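Local coordinates for putative exported protein (Bordetella pertussis, PDB 2DVZ) that binds glutamate and probably serves as the periplasmic solute receptor of a tripartite tricarboxylate-type transport system, at residues Q46-P51 with R260-V265; P180-A185 with P198-Q203; A37-Q42 with I273-D278. All blocks are in the same frame, centred on the assembly; numbering follows the deposited sequence.

Interaction 1: residues Q46-P51 with R260-V265; sequences QELGQP and RDAAVV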
ATOM      1  N   GLN A  46       8.627 -20.597  -7.816  1.00 24.99           N
ATOM      2  CA  GLN A  46       9.808 -21.462  -7.905  1.00 24.96           C
ATOM      3  C   GLN A  46       9.790 -22.522  -6.792  1.00 23.88           C
ATOM      4  O   GLN A  46      10.056 -23.698  -7.030  1.00 24.19           O
ATOM      5  CB  GLN A  46      11.080 -20.595  -7.852  1.00 25.09           C
ATOM      6  CG  GLN A  46      12.391 -21.409  -7.706  1.00 26.42           C
ATOM      7  CD  GLN A  46      13.646 -20.552  -7.481  1.00 26.75           C
ATOM      8  OE1 GLN A  46      14.579 -20.983  -6.790  1.00 29.95           O
ATOM      9  NE2 GLN A  46      13.676 -19.346  -8.057  1.00 26.94           N
ATOM     10  N   GLU A  47       9.425 -22.105  -5.588  1.00 23.21           N
ATOM     11  CA  GLU A  47       9.332 -23.005  -4.429  1.00 23.01           C
ATOM     12  C   GLU A  47       8.164 -23.968  -4.519  1.00 22.90           C
ATOM     13  O   GLU A  47       8.315 -25.147  -4.208  1.00 22.99           O
ATOM     14  CB  GLU A  47       9.238 -22.193  -3.119  1.00 22.87           C
ATOM     15  CG  GLU A  47       9.079 -22.996  -1.822  1.00 22.94           C
ATOM     16  CD  GLU A  47      10.283 -23.931  -1.481  1.00 23.90           C
ATOM     17  OE1 GLU A  47      11.382 -23.773  -2.064  1.00 21.72           O
ATOM     18  OE2 GLU A  47      10.115 -24.811  -0.592  1.00 23.68           O
ATOM     19  N   LEU A  48       6.998 -23.453  -4.933  1.00 22.18           N
ATOM     20  CA  LEU A  48       5.751 -24.223  -4.976  1.00 21.30           C
ATOM     21  C   LEU A  48       5.671 -25.209  -6.156  1.00 21.09           C
ATOM     22  O   LEU A  48       4.891 -26.161  -6.116  1.00 21.73           O
ATOM     23  CB  LEU A  48       4.515 -23.298  -4.933  1.00 20.80           C
ATOM     24  CG  LEU A  48       4.211 -22.572  -3.605  1.00 18.81           C
ATOM     25  CD1 LEU A  48       3.173 -21.419  -3.762  1.00 17.24           C
ATOM     26  CD2 LEU A  48       3.793 -23.559  -2.553  1.00 17.30           C
ATOM     27  N   GLY A  49       6.476 -24.982  -7.183  1.00 20.74           N
ATOM     28  CA  GLY A  49       6.484 -25.824  -8.381  1.00 20.89           C
ATOM     29  C   GLY A  49       5.225 -25.673  -9.232  1.00 20.79           C
ATOM     30  O   GLY A  49       4.914 -26.565 -10.045  1.00 20.43           O
ATOM     31  N   GLN A  50       4.519 -24.539  -9.041  1.00 19.47           N
ATOM     32  CA  GLN A  50       3.400 -24.119  -9.875  1.00 18.74           C
ATOM     33  C   GLN A  50       3.478 -22.631 -10.178  1.00 19.08           C
ATOM     34  O   GLN A  50       3.905 -21.852  -9.342  1.00 18.64           O
ATOM     35  CB  GLN A  50       2.039 -24.439  -9.227  1.00 17.85           C
ATOM     36  CG  GLN A  50       1.727 -25.912  -9.054  1.00 15.67           C
ATOM     37  CD  GLN A  50       1.697 -26.720 -10.340  1.00 15.25           C
ATOM     38  OE1 GLN A  50       1.410 -26.203 -11.428  1.00 16.58           O
ATOM     39  NE2 GLN A  50       1.988 -28.007 -10.223  1.00 14.25           N
ATOM     40  N   PRO A  51       3.066 -22.222 -11.391  1.00 19.82           N
ATOM     41  CA  PRO A  51       2.954 -20.764 -11.592  1.00 20.14           C
ATOM     42  C   PRO A  51       1.934 -20.075 -10.671  1.00 19.78           C
ATOM     43  O   PRO A  51       0.901 -20.652 -10.323  1.00 19.58           O
ATOM     44  CB  PRO A  51       2.499 -20.632 -13.053  1.00 20.11           C
ATOM     45  CG  PRO A  51       1.888 -22.004 -13.374  1.00 20.36           C
ATOM     46  CD  PRO A  51       2.720 -22.980 -12.612  1.00 19.55           C
ATOM     47  N   ARG A 260       2.325 -20.242   3.132  1.00 14.77           N
ATOM     48  CA  ARG A 260       3.092 -19.466   4.072  1.00 16.00           C
ATOM     49  C   ARG A 260       4.532 -19.936   4.084  1.00 16.79           C
ATOM     50  O   ARG A 260       5.465 -19.115   4.103  1.00 17.21           O
ATOM     51  CB  ARG A 260       2.521 -19.555   5.491  1.00 16.65           C
ATOM     52  CG  ARG A 260       3.039 -18.419   6.346  1.00 16.97           C
ATOM     53  CD  ARG A 260       3.343 -18.864   7.710  1.00 19.23           C
ATOM     54  NE  ARG A 260       4.312 -17.960   8.328  1.00 20.92           N
ATOM     55  CZ  ARG A 260       5.102 -18.274   9.342  1.00 19.10           C
ATOM     56  NH1 ARG A 260       5.044 -19.479   9.856  1.00 19.29           N
ATOM     57  NH2 ARG A 260       5.942 -17.383   9.830  1.00 18.21           N
ATOM     58  N   ASP A 261       4.716 -21.249   4.064  1.00 16.82           N
ATOM     59  CA  ASP A 261       6.057 -21.803   3.980  1.00 17.67           C
ATOM     60  C   ASP A 261       6.837 -21.332   2.757  1.00 17.72           C
ATOM     61  O   ASP A 261       8.042 -21.012   2.855  1.00 17.59           O
ATOM     62  CB  ASP A 261       5.974 -23.321   3.985  1.00 17.72           C
ATOM     63  CG  ASP A 261       5.781 -23.856   5.340  1.00 20.21           C
ATOM     64  OD1 ASP A 261       5.992 -23.100   6.314  1.00 22.73           O
ATOM     65  OD2 ASP A 261       5.414 -25.027   5.452  1.00 24.14           O
ATOM     66  N   ALA A 262       6.157 -21.314   1.608  1.00 17.21           N
ATOM     67  CA  ALA A 262       6.771 -20.829   0.388  1.00 17.26           C
ATOM     68  C   ALA A 262       7.075 -19.333   0.452  1.00 17.24           C
ATOM     69  O   ALA A 262       8.049 -18.894  -0.171  1.00 17.83           O
ATOM     70  CB  ALA A 262       5.912 -21.141  -0.815  1.00 16.66           C
ATOM     71  N   ALA A 263       6.221 -18.566   1.145  1.00 16.62           N
ATOM     72  CA  ALA A 263       6.438 -17.125   1.385  1.00 16.93           C
ATOM     73  C   ALA A 263       7.693 -16.926   2.227  1.00 17.16           C
ATOM     74  O   ALA A 263       8.559 -16.097   1.889  1.00 16.94           O
ATOM     75  CB  ALA A 263       5.213 -16.468   2.081  1.00 15.51           C
ATOM     76  N   VAL A 264       7.799 -17.720   3.296  1.00 17.72           N
ATOM     77  CA  VAL A 264       8.941 -17.670   4.200  1.00 18.90           C
ATOM     78  C   VAL A 264      10.234 -18.017   3.436  1.00 19.24           C
ATOM     79  O   VAL A 264      11.247 -17.325   3.586  1.00 20.52           O
ATOM     80  CB  VAL A 264       8.739 -18.551   5.498  1.00 19.43           C
ATOM     81  CG1 VAL A 264      10.085 -18.860   6.210  1.00 18.48           C
ATOM     82  CG2 VAL A 264       7.773 -17.882   6.447  1.00 18.27           C
ATOM     83  N   VAL A 265      10.197 -19.020   2.577  1.00 18.48           N
ATOM     84  CA  VAL A 265      11.379 -19.320   1.778  1.00 17.90           C
ATOM     85  C   VAL A 265      11.739 -18.150   0.869  1.00 18.19           C
ATOM     86  O   VAL A 265      12.915 -17.748   0.800  1.00 18.09           O
ATOM     87  CB  VAL A 265      11.234 -20.643   0.923  1.00 17.68           C
ATOM     88  CG1 VAL A 265      12.304 -20.697  -0.167  1.00 15.82           C
ATOM     89  CG2 VAL A 265      11.294 -21.877   1.813  1.00 16.84           C
TER

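Interaction 2: residues P180-A185 with P198-Q203; sequences PAVADA and PSSMPQ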
ATOM      1  N   PRO A 180      -0.573   5.113 -12.373  1.00 12.36           N
ATOM      2  CA  PRO A 180      -0.873   6.338 -13.105  1.00 12.58           C
ATOM      3  C   PRO A 180      -0.630   7.637 -12.330  1.00 13.15           C
ATOM      4  O   PRO A 180      -0.383   8.678 -12.967  1.00 13.11           O
ATOM      5  CB  PRO A 180      -2.354   6.170 -13.496  1.00 12.25           C
ATOM      6  CG  PRO A 180      -2.557   4.656 -13.482  1.00 11.95           C
ATOM      7  CD  PRO A 180      -1.745   4.216 -12.312  1.00 12.21           C
ATOM      8  N   ALA A 181      -0.711   7.589 -10.992  1.00 12.96           N
ATOM      9  CA  ALA A 181      -0.459   8.780 -10.202  1.00 13.36           C
ATOM     10  C   ALA A 181       1.011   9.198 -10.294  1.00 13.72           C
ATOM     11  O   ALA A 181       1.315  10.370 -10.482  1.00 13.76           O
ATOM     12  CB  ALA A 181      -0.910   8.584  -8.741  1.00 12.91           C
ATOM     13  N   VAL A 182       1.924   8.235 -10.177  1.00 14.59           N
ATOM     14  CA  VAL A 182       3.355   8.505 -10.219  1.00 14.59           C
ATOM     15  C   VAL A 182       3.723   9.177 -11.548  1.00 16.17           C
ATOM     16  O   VAL A 182       4.501  10.156 -11.585  1.00 17.13           O
ATOM     17  CB  VAL A 182       4.203   7.205  -9.914  1.00 14.83           C
ATOM     18  CG1 VAL A 182       5.677   7.364 -10.347  1.00 14.22           C
ATOM     19  CG2 VAL A 182       4.101   6.796  -8.430  1.00 12.79           C
ATOM     20  N   ALA A 183       3.144   8.681 -12.640  1.00 16.55           N
ATOM     21  CA  ALA A 183       3.391   9.260 -13.959  1.00 16.26           C
ATOM     22  C   ALA A 183       2.819  10.699 -14.118  1.00 16.69           C
ATOM     23  O   ALA A 183       3.438  11.551 -14.770  1.00 16.79           O
ATOM     24  CB  ALA A 183       2.879   8.333 -15.055  1.00 16.26           C
ATOM     25  N   ASP A 184       1.650  10.981 -13.546  1.00 16.19           N
ATOM     26  CA  ASP A 184       1.166  12.365 -13.552  1.00 16.13           C
ATOM     27  C   ASP A 184       1.976  13.323 -12.679  1.00 15.70           C
ATOM     28  O   ASP A 184       2.213  14.452 -13.077  1.00 15.36           O
ATOM     29  CB  ASP A 184      -0.321  12.439 -13.236  1.00 16.29           C
ATOM     30  CG  ASP A 184      -1.174  12.266 -14.480  1.00 18.06           C
ATOM     31  OD1 ASP A 184      -0.630  11.775 -15.501  1.00 18.91           O
ATOM     32  OD2 ASP A 184      -2.378  12.613 -14.439  1.00 20.29           O
ATOM     33  N   ALA A 185       2.409  12.857 -11.507  1.00 15.71           N
ATOM     34  CA  ALA A 185       3.286  13.630 -10.640  1.00 15.97           C
ATOM     35  C   ALA A 185       4.660  13.861 -11.294  1.00 16.48           C
ATOM     36  O   ALA A 185       5.224  14.982 -11.205  1.00 16.75           O
ATOM     37  CB  ALA A 185       3.429  12.959  -9.304  1.00 16.13           C
ATOM     38  N   PRO A 198       7.676   2.055  -2.592  1.00 10.13           N
ATOM     39  CA  PRO A 198       8.192   1.302  -3.752  1.00  9.96           C
ATOM     40  C   PRO A 198       7.897   1.814  -5.182  1.00 10.68           C
ATOM     41  O   PRO A 198       8.780   1.685  -6.036  1.00 11.13           O
ATOM     42  CB  PRO A 198       7.648  -0.116  -3.528  1.00  8.41           C
ATOM     43  CG  PRO A 198       7.534  -0.189  -2.043  1.00  8.80           C
ATOM     44  CD  PRO A 198       7.085   1.142  -1.592  1.00  9.54           C
ATOM     45  N   SER A 199       6.693   2.329  -5.458  1.00 11.83           N
ATOM     46  CA  SER A 199       6.351   2.807  -6.818  1.00 13.07           C
ATOM     47  C   SER A 199       6.954   4.176  -7.145  1.00 13.91           C
ATOM     48  O   SER A 199       7.211   4.490  -8.318  1.00 15.16           O
ATOM     49  CB  SER A 199       4.824   2.842  -7.074  1.00 12.81           C
ATOM     50  OG  SER A 199       4.116   3.205  -5.908  1.00 13.19           O
ATOM     51  N   SER A 200       7.158   4.997  -6.118  1.00 13.93           N
ATOM     52  CA  SER A 200       7.773   6.283  -6.307  1.00 13.55           C
ATOM     53  C   SER A 200       9.288   6.162  -6.250  1.00 13.42           C
ATOM     54  O   SER A 200       9.980   7.005  -6.781  1.00 12.49           O
ATOM     55  CB  SER A 200       7.262   7.258  -5.233  1.00 13.72           C
ATOM     56  OG  SER A 200       5.913   7.665  -5.501  1.00 14.79           O
HETATM   57  N   MSE A 201       9.803   5.125  -5.593  1.00 14.38           N
HETATM   58  CA  MSE A 201      11.259   4.954  -5.413  1.00 15.61           C
HETATM   59  C   MSE A 201      12.144   5.133  -6.648  1.00 16.46           C
HETATM   60  O   MSE A 201      13.119   5.878  -6.545  1.00 16.98           O
HETATM   61  CB  MSE A 201      11.640   3.668  -4.648  1.00 15.68           C
HETATM   62  CG  MSE A 201      13.154   3.580  -4.334  1.00 17.61           C
HETATM   63 SE   MSE A 201      13.743   5.021  -3.040  1.00 25.70          SE
HETATM   64  CE  MSE A 201      13.406   4.094  -1.345  1.00 21.84           C
ATOM     65  N   PRO A 202      11.843   4.456  -7.796  1.00 16.80           N
ATOM     66  CA  PRO A 202      12.653   4.674  -9.026  1.00 17.39           C
ATOM     67  C   PRO A 202      12.718   6.118  -9.511  1.00 17.66           C
ATOM     68  O   PRO A 202      13.782   6.555  -9.980  1.00 17.58           O
ATOM     69  CB  PRO A 202      11.948   3.799 -10.085  1.00 17.34           C
ATOM     70  CG  PRO A 202      11.267   2.716  -9.267  1.00 17.34           C
ATOM     71  CD  PRO A 202      10.798   3.434  -8.020  1.00 17.00           C
ATOM     72  N   GLN A 203      11.593   6.836  -9.416  1.00 17.53           N
ATOM     73  CA  GLN A 203      11.529   8.225  -9.854  1.00 18.40           C
ATOM     74  C   GLN A 203      12.259   9.159  -8.919  1.00 17.64           C
ATOM     75  O   GLN A 203      12.749  10.203  -9.330  1.00 18.35           O
ATOM     76  CB  GLN A 203      10.090   8.724  -9.987  1.00 18.76           C
ATOM     77  CG  GLN A 203       9.159   7.816 -10.784  1.00 22.16           C
ATOM     78  CD  GLN A 203       9.659   7.486 -12.178  1.00 25.32           C
ATOM     79  OE1 GLN A 203      10.312   8.308 -12.856  1.00 25.92           O
ATOM     80  NE2 GLN A 203       9.345   6.254 -12.626  1.00 27.31           N
TER

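Interaction 3: residues A37-Q42 with I273-D278; sequences ARLVTQ and IKALDD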
ATOM      1  N   ALA A  37       3.842  -7.844  -5.063  1.00 13.23           N
ATOM      2  CA  ALA A  37       3.132  -9.040  -5.514  1.00 14.01           C
ATOM      3  C   ALA A  37       3.991  -9.830  -6.499  1.00 14.09           C
ATOM      4  O   ALA A  37       4.233 -11.016  -6.292  1.00 14.83           O
ATOM      5  CB  ALA A  37       1.769  -8.662  -6.158  1.00 13.73           C
ATOM      6  N   ARG A  38       4.516  -9.163  -7.525  1.00 14.20           N
ATOM      7  CA  ARG A  38       5.264  -9.877  -8.580  1.00 14.53           C
ATOM      8  C   ARG A  38       6.608 -10.370  -8.065  1.00 14.54           C
ATOM      9  O   ARG A  38       7.008 -11.499  -8.356  1.00 14.25           O
ATOM     10  CB  ARG A  38       5.410  -9.029  -9.844  1.00 14.20           C
ATOM     11  CG  ARG A  38       4.080  -8.564 -10.393  1.00 15.18           C
ATOM     12  CD  ARG A  38       4.152  -7.938 -11.789  1.00 15.04           C
ATOM     13  NE  ARG A  38       2.786  -7.690 -12.288  1.00 16.15           N
ATOM     14  CZ  ARG A  38       2.172  -8.437 -13.216  1.00 15.38           C
ATOM     15  NH1 ARG A  38       2.818  -9.482 -13.762  1.00 11.81           N
ATOM     16  NH2 ARG A  38       0.908  -8.144 -13.583  1.00 13.55           N
ATOM     17  N   LEU A  39       7.275  -9.548  -7.250  1.00 14.58           N
ATOM     18  CA  LEU A  39       8.561  -9.940  -6.689  1.00 14.58           C
ATOM     19  C   LEU A  39       8.429 -11.191  -5.841  1.00 14.38           C
ATOM     20  O   LEU A  39       9.180 -12.156  -6.044  1.00 13.75           O
ATOM     21  CB  LEU A  39       9.191  -8.798  -5.856  1.00 15.27           C
ATOM     22  CG  LEU A  39      10.460  -9.097  -5.035  1.00 14.14           C
ATOM     23  CD1 LEU A  39      11.607  -9.222  -5.956  1.00 12.27           C
ATOM     24  CD2 LEU A  39      10.717  -7.993  -3.979  1.00 14.66           C
ATOM     25  N   VAL A  40       7.507 -11.156  -4.872  1.00 14.45           N
ATOM     26  CA  VAL A  40       7.370 -12.271  -3.929  1.00 13.91           C
ATOM     27  C   VAL A  40       6.737 -13.551  -4.516  1.00 14.58           C
ATOM     28  O   VAL A  40       7.280 -14.634  -4.296  1.00 14.37           O
ATOM     29  CB  VAL A  40       6.705 -11.863  -2.605  1.00 13.86           C
ATOM     30  CG1 VAL A  40       6.677 -13.061  -1.662  1.00 10.54           C
ATOM     31  CG2 VAL A  40       7.443 -10.623  -1.968  1.00 12.28           C
ATOM     32  N   THR A  41       5.648 -13.435  -5.283  1.00 15.27           N
ATOM     33  CA  THR A  41       5.007 -14.614  -5.910  1.00 16.10           C
ATOM     34  C   THR A  41       5.890 -15.287  -6.983  1.00 17.84           C
ATOM     35  O   THR A  41       5.867 -16.506  -7.137  1.00 18.50           O
ATOM     36  CB  THR A  41       3.562 -14.299  -6.485  1.00 16.02           C
ATOM     37  OG1 THR A  41       3.611 -13.336  -7.557  1.00 13.18           O
ATOM     38  CG2 THR A  41       2.605 -13.806  -5.389  1.00 15.28           C
ATOM     39  N   GLN A  42       6.666 -14.500  -7.726  1.00 19.92           N
ATOM     40  CA  GLN A  42       7.681 -15.057  -8.645  1.00 22.03           C
ATOM     41  C   GLN A  42       8.601 -16.068  -7.993  1.00 21.69           C
ATOM     42  O   GLN A  42       8.877 -17.119  -8.570  1.00 22.40           O
ATOM     43  CB  GLN A  42       8.562 -13.954  -9.236  1.00 23.08           C
ATOM     44  CG  GLN A  42       7.931 -13.271 -10.435  1.00 29.10           C
ATOM     45  CD  GLN A  42       7.705 -14.255 -11.551  1.00 36.13           C
ATOM     46  OE1 GLN A  42       6.603 -14.838 -11.696  1.00 39.17           O
ATOM     47  NE2 GLN A  42       8.765 -14.495 -12.334  1.00 38.58           N
ATOM     48  N   ILE A 273      15.183  -9.993  -0.468  1.00 19.97           N
ATOM     49  CA  ILE A 273      15.627  -9.114   0.604  1.00 19.91           C
ATOM     50  C   ILE A 273      16.176  -7.771   0.070  1.00 20.52           C
ATOM     51  O   ILE A 273      15.719  -6.715   0.512  1.00 20.76           O
ATOM     52  CB  ILE A 273      16.644  -9.810   1.522  1.00 20.09           C
ATOM     53  CG1 ILE A 273      15.938 -10.837   2.408  1.00 20.55           C
ATOM     54  CG2 ILE A 273      17.413  -8.802   2.412  1.00 18.19           C
ATOM     55  CD1 ILE A 273      16.928 -11.750   3.132  1.00 20.93           C
ATOM     56  N   LYS A 274      17.108  -7.817  -0.887  1.00 20.39           N
ATOM     57  CA  LYS A 274      17.680  -6.604  -1.516  1.00 21.13           C
ATOM     58  C   LYS A 274      16.614  -5.706  -2.190  1.00 20.70           C
ATOM     59  O   LYS A 274      16.528  -4.508  -1.932  1.00 21.18           O
ATOM     60  CB  LYS A 274      18.763  -7.000  -2.545  1.00 21.41           C
ATOM     61  CG  LYS A 274      19.473  -5.818  -3.152  1.00 24.20           C
ATOM     62  CD  LYS A 274      20.721  -6.206  -3.898  1.00 28.32           C
ATOM     63  CE  LYS A 274      21.176  -5.110  -4.873  1.00 30.49           C
ATOM     64  NZ  LYS A 274      21.299  -3.738  -4.253  1.00 30.63           N
ATOM     65  N   ALA A 275      15.815  -6.293  -3.068  1.00 20.14           N
ATOM     66  CA  ALA A 275      14.737  -5.580  -3.698  1.00 19.87           C
ATOM     67  C   ALA A 275      13.818  -4.871  -2.682  1.00 19.21           C
ATOM     68  O   ALA A 275      13.496  -3.703  -2.876  1.00 19.42           O
ATOM     69  CB  ALA A 275      13.936  -6.526  -4.643  1.00 20.07           C
ATOM     70  N   LEU A 276      13.419  -5.571  -1.615  1.00 18.15           N
ATOM     71  CA  LEU A 276      12.574  -5.002  -0.546  1.00 17.97           C
ATOM     72  C   LEU A 276      13.248  -3.840   0.168  1.00 18.51           C
ATOM     73  O   LEU A 276      12.646  -2.787   0.391  1.00 18.55           O
ATOM     74  CB  LEU A 276      12.190  -6.077   0.480  1.00 16.72           C
ATOM     75  CG  LEU A 276      11.180  -7.146   0.002  1.00 16.43           C
ATOM     76  CD1 LEU A 276      11.074  -8.286   1.009  1.00 15.30           C
ATOM     77  CD2 LEU A 276       9.765  -6.574  -0.340  1.00 13.48           C
ATOM     78  N   ASP A 277      14.508  -4.062   0.530  1.00 19.05           N
ATOM     79  CA  ASP A 277      15.363  -3.040   1.089  1.00 19.65           C
ATOM     80  C   ASP A 277      15.479  -1.808   0.185  1.00 18.53           C
ATOM     81  O   ASP A 277      15.263  -0.670   0.645  1.00 18.51           O
ATOM     82  CB  ASP A 277      16.727  -3.622   1.397  1.00 19.92           C
ATOM     83  CG  ASP A 277      17.501  -2.775   2.391  1.00 24.60           C
ATOM     84  OD1 ASP A 277      16.956  -2.525   3.494  1.00 28.87           O
ATOM     85  OD2 ASP A 277      18.658  -2.358   2.092  1.00 28.46           O
ATOM     86  N   ASP A 278      15.799  -2.032  -1.086  1.00 17.67           N
ATOM     87  CA  ASP A 278      15.989  -0.935  -2.034  1.00 17.71           C
ATOM     88  C   ASP A 278      14.735  -0.117  -2.337  1.00 17.06           C
ATOM     89  O   ASP A 278      14.855   1.064  -2.670  1.00 17.24           O
ATOM     90  CB  ASP A 278      16.604  -1.418  -3.355  1.00 18.39           C
ATOM     91  CG  ASP A 278      18.079  -1.871  -3.211  1.00 20.13           C
ATOM     92  OD1 ASP A 278      18.676  -1.801  -2.098  1.00 20.25           O
ATOM     93  OD2 ASP A 278      18.627  -2.290  -4.247  1.00 21.59           O
TER

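Interaction 1: residues Q46-P51 with R260-V265
Glu47 and Leu48 meet the same methyl, Ala262 CB, through different first torsions. In Glu47 the chain leaves with CG trans to the main-chain nitrogen (chi1 178°), which carries it out toward helix 253-267; a bend at the second torsion (63°) then turns the carboxylate onto Val265. Leu48 instead sets CG trans to its own carbonyl carbon (chi1 -71°), so that its branch swings back to the alanine although its CB is not aimed there. Around Ala262 the packing is close. Leu48 CG lies 3.6 Å from Ala262 CB, with Leu48 CD2 at 3.7 Å and CD1 at 4.0 Å from the same carbon. Glu47 CG approaches Ala262 CB from the neighbouring position on its helix, at 3.8 Å. The stem of the acid and the fork of the leucine meet one small methyl from two directions roughly at right angles, and the backbones come near: the CA atoms of Glu47 and Ala262 are 5.9 Å apart. Farther out, Glu47 crosses Val265 at about a right angle, its oxygens laid against the two valine methyls, OE1 3.7 Å from Val265 CG1 and OE2 4.0 Å from Val265 CG2. These are van der Waals contacts toward the surface: the valine methyls lie against the carboxylate itself and offer it no polar partner. Beneath, Ala263 points away from 46-51 and packs on Thr110 and Phe112 of strand 106-121 and on Met44, while Leu48 also rests on Pro17. Gly49, with positive phi, ends the helix and sends the chain on to Pro51, whose backbone pairs with Ile21. The contact therefore fastens the C-terminal end of the helix in a beta-alpha-beta crossover (strand 21-25, helix 32-48, strand 52-56) of a periplasmic binding protein lobe.

Interaction 2: residues P180-A185 with P198-Q203
Val182 carries this contact, reaching from helix 178-187 to Ser199, Ser200 and Gln203 of helix 197-205. The valine side chain is aimed at the other helix, and CB divides there into two methyls that take separate neighbours. CG1, placed trans to the backbone nitrogen (chi1 164°), meets Gln203 CG at 3.5 Å; it also lies 3.8 Å from the main-chain oxygen Ser199 O. CG2 goes to the other side of the fork, 3.6 Å from Ser200 OG and 4.2 Å from Ser199 CB. Ser199 O is thus near both branches, CG2 lying 3.9 Å from it. Gln203 reaches the valine with its aliphatic stem, set at a slant to it, and the bend at its second torsion (-55°) turns the amide away from the methyl. The two short helical segments run in nearly the same direction, their axes 30° apart and 10.0 Å at closest approach. Near the valine, helix 197-205 is kinked: Pro202 has no N-H to give, and Gln203 N makes a weak bond to Ser200 O in place of one to the turn before. The serine hydroxyls find their partners beyond the two segments. Both Ser199 OG and Ser200 OG bond to Asp195 OD2, and Ser199 OG has a further bond to Ser32 OG. Asp195, on strand 192-196, which lies between the two helices in sequence, also touches Val182. Ser199 stands about 6 Å, side chain to nearest atoms, from the bound glutamic acid and about 4 Å from Ser178, which binds it. Chemically, the valine therefore supplies shape and apolar cover while Asp195 supplies the polar links: the buried hydroxyls can be satisfied without help from helix 178-187, whose hold on helix 197-205 here is nondirectional packing beside the glutamate pocket.

Interaction 3: residues A37-Q42 with I273-D278
This is an apolar helix-to-helix contact, in which the middle of helix 32-48 leans on helix 270-279 in a partly buried contact over strand 106-121. Leu39 does most of the reaching: its first torsion is near trans (chi1 172°), which extends the branch across a gap where the CA atoms of Leu39 and Ala275 stay 8.1 Å apart. Both methyls of its fork rest against the same side of Ala275 CB, Leu39 CD2 at 3.6 Å and CD1 at 3.8 Å from that carbon. On its inner flank the same Leu39 CD2 meets Leu276 CD2 at 4.0 Å, the two leucines lying aslant. Below them Val40 and Leu276 both touch Leu267 of helix 253-267, and they reach strand 106-121 at Phe112 and Ala113. Each helix also has a tie of its own: Thr41 OG1 bonds to Ala37 O at 2.7 Å, from the opposite face of the carbonyl to Thr41 N, and at the surface Lys274 NZ forms a salt bridge with Asp278 OD2 at 3.0 Å. The pairing joins the helix that follows the first strand, and carries glutamate-binding Thr33 at its start, to helix 270-279, late in the chain, in the two-lobed architecture of periplasmic binding proteins.

Overall arrangement
After strand 21-25 the chain forms helix 32-48, whose middle enters interaction 3 and whose C-terminal end, with the loop after it, enters interaction 1. Their partners come late and in reverse order, helix 253-267 before helix 270-279, so interaction 1 is nested inside the long loop closed by interaction 3; their centres are 14 Å apart. Within both lies the short loop of interaction 2, closed across strand 192-196 beside the glutamate pocket, so no loops cross. Interaction 2 lies 29 Å, centre to centre, from interaction 1 but touches interaction 3, where Met201 CG packs 3.5 Å from Asp278 O. Together they link the first helix, helices 253-267 and 270-279, and the helices flanking strand 192-196.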